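Local coordinates for Sam-dependent methyltransferases (Streptomyces davawensis, PDB 4D7K), which catalyses the two S-adenosylmethionine-dependent methylations that convert 8-amino-8-demethylriboflavin into the antibiotic roseoflavin, at residues L17-Y20 against N21-L24; Y117-L120 against V121-V124; H148-V151 against R152-D156. All blocks are in the same frame, centred on the assembly; numbering follows the deposited sequence.

Contact 1. Residues L17-Y20 against N21-L24; sequences LYQY and NVDL
In the long helix 13-35 of the dimerisation domain, two turns meet through a pair of i to i+4 side-chain contacts, Gln19 with Asp23 and Tyr18 with Val22. In the polar pair, Gln19 NE2 donates to Asp23 OD1 at 2.7 Å, with an N-H...O angle of 149°. The acceptor sits within the plane of the Gln19 amide, whereas the amide nitrogen approaches from above the carboxylate plane, and the two planes are turned 57° apart. A bend in the glutamine chain makes this possible; with chi2 at 65° the amide swings along the helix toward the next turn. Asp23 is tied to Gln19 a second time through the backbone, its N donating to Gln19 O at 2.8 Å. Its OD2 lies close to Asp23 OD2 of the second subunit, a pairing of like charges that may favour protonation of one carboxylate. The apolar pair is simpler. Val22 CG2 lies 3.5 Å from Tyr18 CE2, approaching the ring obliquely, and the same methyl rests 3.4 Å from Tyr18 O, the carbonyl that accepts the Val22 N-H at 3.1 Å. One branch of the valine thus touches both the ring and the carbonyl oxygen of Tyr18. Leu24 N continues the helical pattern by bonding to Tyr20 O at 3.0 Å, and the Tyr20 hydroxyl is hydrogen-bonded to Arg16. Helix 13-35 here lies against the second subunit of the homodimer: Tyr18 stacks on its Tyr165, meets its Phe166 nearly at right angles and packs on its Leu298, while Leu24 packs on its Leu24.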
ATOM      1  N   LEU A  17     -10.352  -1.488  -5.630  1.00 34.12           N
ATOM      2  CA  LEU A  17      -9.679  -0.189  -5.655  1.00 35.49           C
ATOM      3  C   LEU A  17      -9.711   0.486  -4.287  1.00 29.81           C
ATOM      4  O   LEU A  17      -8.696   0.993  -3.817  1.00 33.26           O
ATOM      5  CB  LEU A  17     -10.305   0.729  -6.711  1.00 28.70           C
ATOM      6  CG  LEU A  17      -9.750   0.565  -8.127  1.00 29.16           C
ATOM      7  CD1 LEU A  17     -10.487   1.438  -9.135  1.00 30.63           C
ATOM      8  CD2 LEU A  17      -8.258   0.879  -8.135  1.00 32.97           C
ATOM      9  N   TYR A  18     -10.875   0.491  -3.647  1.00 30.60           N
ATOM     10  CA  TYR A  18     -10.984   1.060  -2.310  1.00 39.25           C
ATOM     11  C   TYR A  18     -10.091   0.309  -1.316  1.00 39.28           C
ATOM     12  O   TYR A  18      -9.523   0.907  -0.400  1.00 33.54           O
ATOM     13  CB  TYR A  18     -12.436   1.049  -1.819  1.00 38.57           C
ATOM     14  CG  TYR A  18     -12.569   1.630  -0.431  1.00 38.99           C
ATOM     15  CD1 TYR A  18     -12.523   3.001  -0.233  1.00 40.42           C
ATOM     16  CD2 TYR A  18     -12.704   0.809   0.681  1.00 36.11           C
ATOM     17  CE1 TYR A  18     -12.619   3.544   1.031  1.00 40.61           C
ATOM     18  CE2 TYR A  18     -12.806   1.344   1.951  1.00 43.67           C
ATOM     19  CZ  TYR A  18     -12.761   2.714   2.118  1.00 43.33           C
ATOM     20  OH  TYR A  18     -12.859   3.262   3.375  1.00 51.52           O
ATOM     21  N   GLN A  19      -9.962  -0.998  -1.507  1.00 33.84           N
ATOM     22  CA  GLN A  19      -9.194  -1.832  -0.590  1.00 29.63           C
ATOM     23  C   GLN A  19      -7.684  -1.562  -0.705  1.00 36.33           C
ATOM     24  O   GLN A  19      -6.963  -1.622   0.291  1.00 38.12           O
ATOM     25  CB  GLN A  19      -9.504  -3.311  -0.843  1.00 29.73           C
ATOM     26  CG  GLN A  19      -8.910  -4.265   0.177  1.00 42.12           C
ATOM     27  CD  GLN A  19      -9.490  -4.070   1.562  1.00 47.43           C
ATOM     28  OE1 GLN A  19     -10.703  -4.170   1.757  1.00 46.81           O
ATOM     29  NE2 GLN A  19      -8.627  -3.783   2.534  1.00 39.31           N
ATOM     30  N   TYR A  20      -7.209  -1.262  -1.910  1.00 34.00           N
ATOM     31  CA  TYR A  20      -5.807  -0.871  -2.088  1.00 28.25           C
ATOM     32  C   TYR A  20      -5.513   0.439  -1.365  1.00 33.79           C
ATOM     33  O   TYR A  20      -4.421   0.628  -0.827  1.00 40.01           O
ATOM     34  CB  TYR A  20      -5.448  -0.738  -3.575  1.00 29.06           C
ATOM     35  CG  TYR A  20      -5.208  -2.064  -4.259  1.00 29.09           C
ATOM     36  CD1 TYR A  20      -4.238  -2.941  -3.784  1.00 33.49           C
ATOM     37  CD2 TYR A  20      -5.950  -2.445  -5.373  1.00 31.75           C
ATOM     38  CE1 TYR A  20      -4.012  -4.156  -4.390  1.00 31.16           C
ATOM     39  CE2 TYR A  20      -5.730  -3.670  -5.992  1.00 35.66           C
ATOM     40  CZ  TYR A  20      -4.757  -4.518  -5.491  1.00 33.26           C
ATOM     41  OH  TYR A  20      -4.521  -5.728  -6.092  1.00 35.75           O
ATOM     42  N   ASN A  21      -6.488   1.344  -1.365  1.00 32.77           N
ATOM     43  CA  ASN A  21      -6.373   2.606  -0.643  1.00 31.61           C
ATOM     44  C   ASN A  21      -6.242   2.363   0.859  1.00 37.16           C
ATOM     45  O   ASN A  21      -5.419   2.981   1.530  1.00 43.22           O
ATOM     46  CB  ASN A  21      -7.582   3.497  -0.936  1.00 35.16           C
ATOM     47  CG  ASN A  21      -7.435   4.896  -0.361  1.00 37.16           C
ATOM     48  OD1 ASN A  21      -8.014   5.218   0.678  1.00 36.96           O
ATOM     49  ND2 ASN A  21      -6.665   5.736  -1.042  1.00 36.86           N
ATOM     50  N   VAL A  22      -7.052   1.443   1.372  1.00 35.08           N
ATOM     51  CA  VAL A  22      -7.018   1.077   2.781  1.00 34.06           C
ATOM     52  C   VAL A  22      -5.719   0.365   3.168  1.00 27.42           C
ATOM     53  O   VAL A  22      -5.097   0.696   4.177  1.00 31.78           O
ATOM     54  CB  VAL A  22      -8.216   0.178   3.138  1.00 36.81           C
ATOM     55  CG1 VAL A  22      -8.084  -0.372   4.553  1.00 36.19           C
ATOM     56  CG2 VAL A  22      -9.523   0.947   2.964  1.00 27.07           C
ATOM     57  N   ASP A  23      -5.306  -0.607   2.361  1.00 23.11           N
ATOM     58  CA  ASP A  23      -4.120  -1.390   2.683  1.00 30.73           C
ATOM     59  C   ASP A  23      -2.854  -0.529   2.581  1.00 37.21           C
ATOM     60  O   ASP A  23      -1.820  -0.843   3.175  1.00 31.36           O
ATOM     61  CB  ASP A  23      -4.034  -2.622   1.772  1.00 34.20           C
ATOM     62  CG  ASP A  23      -5.117  -3.660   2.085  1.00 45.80           C
ATOM     63  OD1 ASP A  23      -6.031  -3.356   2.884  1.00 42.36           O
ATOM     64  OD2 ASP A  23      -5.064  -4.780   1.529  1.00 44.70           O
ATOM     65  N   LEU A  24      -2.952   0.569   1.842  1.00 34.26           N
ATOM     66  CA  LEU A  24      -1.874   1.540   1.773  1.00 28.49           C
ATOM     67  C   LEU A  24      -1.700   2.220   3.135  1.00 27.41           C
ATOM     68  O   LEU A  24      -0.589   2.311   3.651  1.00 32.01           O
ATOM     69  CB  LEU A  24      -2.155   2.567   0.673  1.00 34.18           C
ATOM     70  CG  LEU A  24      -1.169   3.712   0.471  1.00 35.23           C
ATOM     71  CD1 LEU A  24       0.252   3.200   0.359  1.00 33.76           C
ATOM     72  CD2 LEU A  24      -1.550   4.483  -0.774  1.00 40.27           C
TER

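Contact 2. Residues Y117-L120 against V121-V124; sequences YGDL and VESV
At Asp119 the backbone leaves helical geometry, with phi/psi of -83/22°, and the chain passes from helix 111-118 into helix 120-126 by way of this single residue. The new helix is at once secured by two i to i+4 bonds of similar quality: Ser123 N donates to Asp119 O at 3.1 Å, and Val124 N to Leu120 O, also at 3.1 Å, each with an N-H...O angle of 160°. Such a break between two short helices shows how one residue can redirect a chain while occupying the N-cap position of the helix that follows. The Asp119 side chain makes no capping bond; it runs across Glu122 instead, OD1 standing 3.9 Å from Glu122 CB, and its OD2 is engaged in a salt bridge with Arg134. Val124 presses its CG2 methyl to 3.2 Å from Leu120 O, alongside the acceptor of its own N-H. That branch is placed beside the backbone N, with CG1 anti to it. The Leu120 side chain is only loosely met, its CD1 lying 4.5 Å from Val124 CG2; it packs on Leu300 and Leu303 of helix 293-305 and on Leu66 of the second subunit. Ser123 OG bonds to Val128 O.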
ATOM      1  N   TYR A 117       9.747   4.758  -5.407  1.00 44.67           N
ATOM      2  CA  TYR A 117       8.521   4.197  -5.970  1.00 55.29           C
ATOM      3  C   TYR A 117       7.576   5.300  -6.458  1.00 55.95           C
ATOM      4  O   TYR A 117       6.744   5.072  -7.335  1.00 57.02           O
ATOM      5  CB  TYR A 117       7.825   3.293  -4.944  1.00 48.93           C
ATOM      6  CG  TYR A 117       8.508   1.950  -4.798  1.00 39.30           C
ATOM      7  CD1 TYR A 117       9.667   1.819  -4.043  1.00 42.30           C
ATOM      8  CD2 TYR A 117       8.014   0.824  -5.439  1.00 34.14           C
ATOM      9  CE1 TYR A 117      10.307   0.603  -3.923  1.00 40.91           C
ATOM     10  CE2 TYR A 117       8.644  -0.397  -5.323  1.00 34.98           C
ATOM     11  CZ  TYR A 117       9.790  -0.501  -4.564  1.00 39.50           C
ATOM     12  OH  TYR A 117      10.424  -1.715  -4.447  1.00 44.15           O
ATOM     13  N   GLY A 118       7.719   6.499  -5.901  1.00 57.09           N
ATOM     14  CA  GLY A 118       6.952   7.642  -6.358  1.00 61.11           C
ATOM     15  C   GLY A 118       7.433   8.163  -7.700  1.00 57.72           C
ATOM     16  O   GLY A 118       6.632   8.612  -8.524  1.00 56.72           O
ATOM     17  N   ASP A 119       8.744   8.093  -7.923  1.00 57.08           N
ATOM     18  CA  ASP A 119       9.355   8.568  -9.165  1.00 56.27           C
ATOM     19  C   ASP A 119       9.286   7.534 -10.288  1.00 50.85           C
ATOM     20  O   ASP A 119      10.066   7.584 -11.241  1.00 45.83           O
ATOM     21  CB  ASP A 119      10.811   8.959  -8.924  1.00 59.11           C
ATOM     22  CG  ASP A 119      11.037  10.452  -9.017  1.00 79.05           C
ATOM     23  OD1 ASP A 119      10.227  11.139  -9.676  1.00 90.11           O
ATOM     24  OD2 ASP A 119      12.030  10.937  -8.434  1.00 82.85           O
ATOM     25  N   LEU A 120       8.343   6.606 -10.168  1.00 44.00           N
ATOM     26  CA  LEU A 120       8.179   5.530 -11.138  1.00 40.66           C
ATOM     27  C   LEU A 120       7.841   6.069 -12.527  1.00 42.84           C
ATOM     28  O   LEU A 120       8.220   5.482 -13.542  1.00 54.00           O
ATOM     29  CB  LEU A 120       7.095   4.566 -10.659  1.00 48.29           C
ATOM     30  CG  LEU A 120       6.750   3.378 -11.552  1.00 52.17           C
ATOM     31  CD1 LEU A 120       7.955   2.479 -11.713  1.00 51.90           C
ATOM     32  CD2 LEU A 120       5.576   2.614 -10.964  1.00 52.86           C
ATOM     33  N   VAL A 121       7.141   7.197 -12.564  1.00 46.84           N
ATOM     34  CA  VAL A 121       6.752   7.822 -13.826  1.00 46.71           C
ATOM     35  C   VAL A 121       7.957   8.386 -14.572  1.00 51.77           C
ATOM     36  O   VAL A 121       8.118   8.157 -15.773  1.00 52.73           O
ATOM     37  CB  VAL A 121       5.726   8.950 -13.601  1.00 49.48           C
ATOM     38  CG1 VAL A 121       5.480   9.708 -14.892  1.00 50.84           C
ATOM     39  CG2 VAL A 121       4.421   8.388 -13.062  1.00 49.79           C
ATOM     40  N   GLU A 122       8.804   9.127 -13.865  1.00 55.26           N
ATOM     41  CA  GLU A 122       9.983   9.714 -14.495  1.00 51.37           C
ATOM     42  C   GLU A 122      10.959   8.624 -14.930  1.00 44.89           C
ATOM     43  O   GLU A 122      11.620   8.752 -15.959  1.00 43.99           O
ATOM     44  CB  GLU A 122      10.668  10.708 -13.554  1.00 58.33           C
ATOM     45  CG  GLU A 122      10.084  12.113 -13.601  1.00 69.81           C
ATOM     46  CD  GLU A 122      10.181  12.741 -14.986  1.00 83.09           C
ATOM     47  OE1 GLU A 122      11.208  13.392 -15.280  1.00 86.08           O
ATOM     48  OE2 GLU A 122       9.231  12.583 -15.784  1.00 83.64           O
ATOM     49  N   SER A 123      11.034   7.549 -14.151  1.00 40.36           N
ATOM     50  CA  SER A 123      11.872   6.404 -14.503  1.00 45.65           C
ATOM     51  C   SER A 123      11.426   5.757 -15.819  1.00 50.60           C
ATOM     52  O   SER A 123      12.251   5.458 -16.685  1.00 50.69           O
ATOM     53  CB  SER A 123      11.857   5.369 -13.377  1.00 42.54           C
ATOM     54  OG  SER A 123      12.591   4.210 -13.737  1.00 43.73           O
ATOM     55  N   VAL A 124      10.122   5.539 -15.963  1.00 49.87           N
ATOM     56  CA  VAL A 124       9.574   4.993 -17.202  1.00 52.00           C
ATOM     57  C   VAL A 124       9.820   5.964 -18.355  1.00 47.89           C
ATOM     58  O   VAL A 124      10.145   5.554 -19.472  1.00 50.19           O
ATOM     59  CB  VAL A 124       8.062   4.693 -17.073  1.00 50.71           C
ATOM     60  CG1 VAL A 124       7.469   4.327 -18.418  1.00 52.93           C
ATOM     61  CG2 VAL A 124       7.828   3.571 -16.070  1.00 47.56           C
TER

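Contact 3. Residues H148-V151 against R152-D156; sequences HKEV and RDEFD
Lys149 runs extended through its first three torsions and turns only at its last, chi4 -55°, which brings NZ to Asp153 OD2 at 2.8 Å. On the Asp153 side, CG stands beside the backbone N, and the carboxylate reaches back over the preceding turn; the ammonium approaches OD2 nearly along the C-O axis. The Arg152 chain, bent at chi3 (76°), lays its guanidinium against the aliphatic part of the same lysine. Lys149 CB lies over one face, while CG is 3.4 Å from Arg152 NH2. These contacts occupy the first turns of helix 149-165, with His148 at the N-cap position; there Arg152 N donates to His148 O at 2.9 Å. An i to i+4 salt bridge beside an i to i+3 packing contact shows how one long side chain can serve two neighbours on a helix surface. Further round, Glu150 and Glu154 lie side by side and point the same way, their OE2 atoms 4.4 Å apart. Lys35 forms salt bridges with both, which would offset the repulsion, and one water bridges the two oxygens weakly. Arg152 NH1 is bonded to Leu143 O, tying the guanidinium to helix 139-144.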
ATOM      1  N   HIS A 148      23.553   5.273   6.339  1.00 51.44           N
ATOM      2  CA  HIS A 148      22.358   4.550   5.914  1.00 47.33           C
ATOM      3  C   HIS A 148      22.377   3.105   6.397  1.00 47.17           C
ATOM      4  O   HIS A 148      21.774   2.229   5.776  1.00 49.86           O
ATOM      5  CB  HIS A 148      22.225   4.588   4.391  1.00 45.63           C
ATOM      6  CG  HIS A 148      22.168   5.972   3.825  1.00 46.01           C
ATOM      7  ND1 HIS A 148      23.030   6.410   2.843  1.00 56.55           N
ATOM      8  CD2 HIS A 148      21.350   7.015   4.102  1.00 47.48           C
ATOM      9  CE1 HIS A 148      22.750   7.666   2.541  1.00 55.33           C
ATOM     10  NE2 HIS A 148      21.732   8.055   3.286  1.00 60.43           N
ATOM     11  N   LYS A 149      23.068   2.861   7.507  1.00 50.67           N
ATOM     12  CA  LYS A 149      23.153   1.521   8.081  1.00 49.85           C
ATOM     13  C   LYS A 149      21.786   0.982   8.505  1.00 48.81           C
ATOM     14  O   LYS A 149      21.494  -0.205   8.328  1.00 49.22           O
ATOM     15  CB  LYS A 149      24.110   1.514   9.277  1.00 48.91           C
ATOM     16  CG  LYS A 149      24.065   0.222  10.069  1.00 51.54           C
ATOM     17  CD  LYS A 149      25.173   0.138  11.096  1.00 62.08           C
ATOM     18  CE  LYS A 149      25.032  -1.132  11.910  1.00 63.18           C
ATOM     19  NZ  LYS A 149      23.682  -1.208  12.532  1.00 58.74           N
ATOM     20  N   GLU A 150      20.952   1.855   9.063  1.00 38.41           N
ATOM     21  CA  GLU A 150      19.626   1.465   9.542  1.00 44.10           C
ATOM     22  C   GLU A 150      18.764   0.872   8.425  1.00 48.00           C
ATOM     23  O   GLU A 150      18.048  -0.112   8.633  1.00 41.89           O
ATOM     24  CB  GLU A 150      18.925   2.670  10.170  1.00 52.48           C
ATOM     25  CG  GLU A 150      17.535   2.396  10.707  1.00 68.18           C
ATOM     26  CD  GLU A 150      17.001   3.558  11.528  1.00 86.94           C
ATOM     27  OE1 GLU A 150      17.818   4.365  12.027  1.00 94.14           O
ATOM     28  OE2 GLU A 150      15.766   3.669  11.672  1.00 92.44           O
ATOM     29  N   VAL A 151      18.845   1.473   7.241  1.00 41.81           N
ATOM     30  CA  VAL A 151      18.106   0.998   6.075  1.00 42.92           C
ATOM     31  C   VAL A 151      18.823  -0.199   5.450  1.00 47.68           C
ATOM     32  O   VAL A 151      18.184  -1.123   4.947  1.00 52.02           O
ATOM     33  CB  VAL A 151      17.918   2.124   5.028  1.00 43.42           C
ATOM     34  CG1 VAL A 151      17.179   1.614   3.802  1.00 39.71           C
ATOM     35  CG2 VAL A 151      17.153   3.281   5.643  1.00 44.86           C
ATOM     36  N   ARG A 152      20.152  -0.188   5.503  1.00 45.28           N
ATOM     37  CA  ARG A 152      20.936  -1.323   5.025  1.00 43.26           C
ATOM     38  C   ARG A 152      20.564  -2.616   5.754  1.00 37.04           C
ATOM     39  O   ARG A 152      20.445  -3.672   5.138  1.00 39.18           O
ATOM     40  CB  ARG A 152      22.432  -1.051   5.183  1.00 44.30           C
ATOM     41  CG  ARG A 152      23.304  -2.248   4.838  1.00 51.64           C
ATOM     42  CD  ARG A 152      24.784  -1.901   4.834  1.00 59.90           C
ATOM     43  NE  ARG A 152      25.341  -1.781   6.177  1.00 68.38           N
ATOM     44  CZ  ARG A 152      25.976  -0.706   6.635  1.00 63.36           C
ATOM     45  NH1 ARG A 152      26.137   0.361   5.862  1.00 56.82           N
ATOM     46  NH2 ARG A 152      26.451  -0.699   7.871  1.00 57.38           N
ATOM     47  N   ASP A 153      20.376  -2.523   7.067  1.00 36.81           N
ATOM     48  CA  ASP A 153      20.067  -3.693   7.885  1.00 42.28           C
ATOM     49  C   ASP A 153      18.633  -4.181   7.692  1.00 39.34           C
ATOM     50  O   ASP A 153      18.356  -5.374   7.802  1.00 48.66           O
ATOM     51  CB  ASP A 153      20.316  -3.387   9.365  1.00 35.79           C
ATOM     52  CG  ASP A 153      21.783  -3.169   9.675  1.00 39.35           C
ATOM     53  OD1 ASP A 153      22.631  -3.560   8.845  1.00 53.38           O
ATOM     54  OD2 ASP A 153      22.092  -2.616  10.754  1.00 44.71           O
ATOM     55  N   GLU A 154      17.720  -3.257   7.416  1.00 40.85           N
ATOM     56  CA  GLU A 154      16.352  -3.633   7.092  1.00 41.47           C
ATOM     57  C   GLU A 154      16.288  -4.292   5.716  1.00 41.43           C
ATOM     58  O   GLU A 154      15.482  -5.197   5.486  1.00 35.06           O
ATOM     59  CB  GLU A 154      15.435  -2.415   7.147  1.00 35.40           C
ATOM     60  CG  GLU A 154      15.209  -1.899   8.556  1.00 37.63           C
ATOM     61  CD  GLU A 154      14.546  -0.543   8.573  1.00 39.86           C
ATOM     62  OE1 GLU A 154      14.284  -0.008   7.475  1.00 39.63           O
ATOM     63  OE2 GLU A 154      14.292  -0.015   9.677  1.00 38.85           O
ATOM     64  N   PHE A 155      17.148  -3.836   4.809  1.00 39.59           N
ATOM     65  CA  PHE A 155      17.217  -4.401   3.467  1.00 35.02           C
ATOM     66  C   PHE A 155      17.693  -5.849   3.509  1.00 34.75           C
ATOM     67  O   PHE A 155      17.111  -6.722   2.869  1.00 33.43           O
ATOM     68  CB  PHE A 155      18.149  -3.575   2.568  1.00 40.45           C
ATOM     69  CG  PHE A 155      18.332  -4.165   1.196  1.00 44.48           C
ATOM     70  CD1 PHE A 155      17.341  -4.032   0.234  1.00 44.27           C
ATOM     71  CD2 PHE A 155      19.480  -4.875   0.875  1.00 41.07           C
ATOM     72  CE1 PHE A 155      17.495  -4.584  -1.024  1.00 40.25           C
ATOM     73  CE2 PHE A 155      19.642  -5.428  -0.383  1.00 36.12           C
ATOM     74  CZ  PHE A 155      18.646  -5.281  -1.334  1.00 39.23           C
ATOM     75  N   ASP A 156      18.761  -6.096   4.261  1.00 38.96           N
ATOM     76  CA  ASP A 156      19.327  -7.437   4.363  1.00 33.26           C
ATOM     77  C   ASP A 156      18.337  -8.406   5.014  1.00 39.80           C
ATOM     78  O   ASP A 156      18.223  -9.562   4.600  1.00 44.18           O
ATOM     79  CB  ASP A 156      20.635  -7.402   5.152  1.00 34.94           C
ATOM     80  CG  ASP A 156      21.729  -6.610   4.445  1.00 50.23           C
ATOM     81  OD1 ASP A 156      21.856  -6.720   3.205  1.00 49.26           O
ATOM     82  OD2 ASP A 156      22.468  -5.877   5.135  1.00 63.30           O
TER
HETATM   83  O   HOH W   1      14.159   0.982  12.973  1.00 51.53           O

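Read from the N terminus, the three contacts follow one another in series, and none nests within or crosses another. Each is local and closes only a turn or two of chain. Contact 1 belongs to the dimerisation domain, whereas contacts 2 and 3 both lie in the O-methyltransferase domain, where contact 2 joins helix 111-118 to helix 120-126 and contact 3 begins helix 149-165. Their centres lie about 20 Å (contacts 1 and 2), about 22 Å (2 and 3) and about 27 Å (1 and 3) apart, without direct touch. Contacts 1 and 2 both face the second subunit; contact 3 touches no other chain of the assembly, but meets the end of helix 13-35 at Lys35.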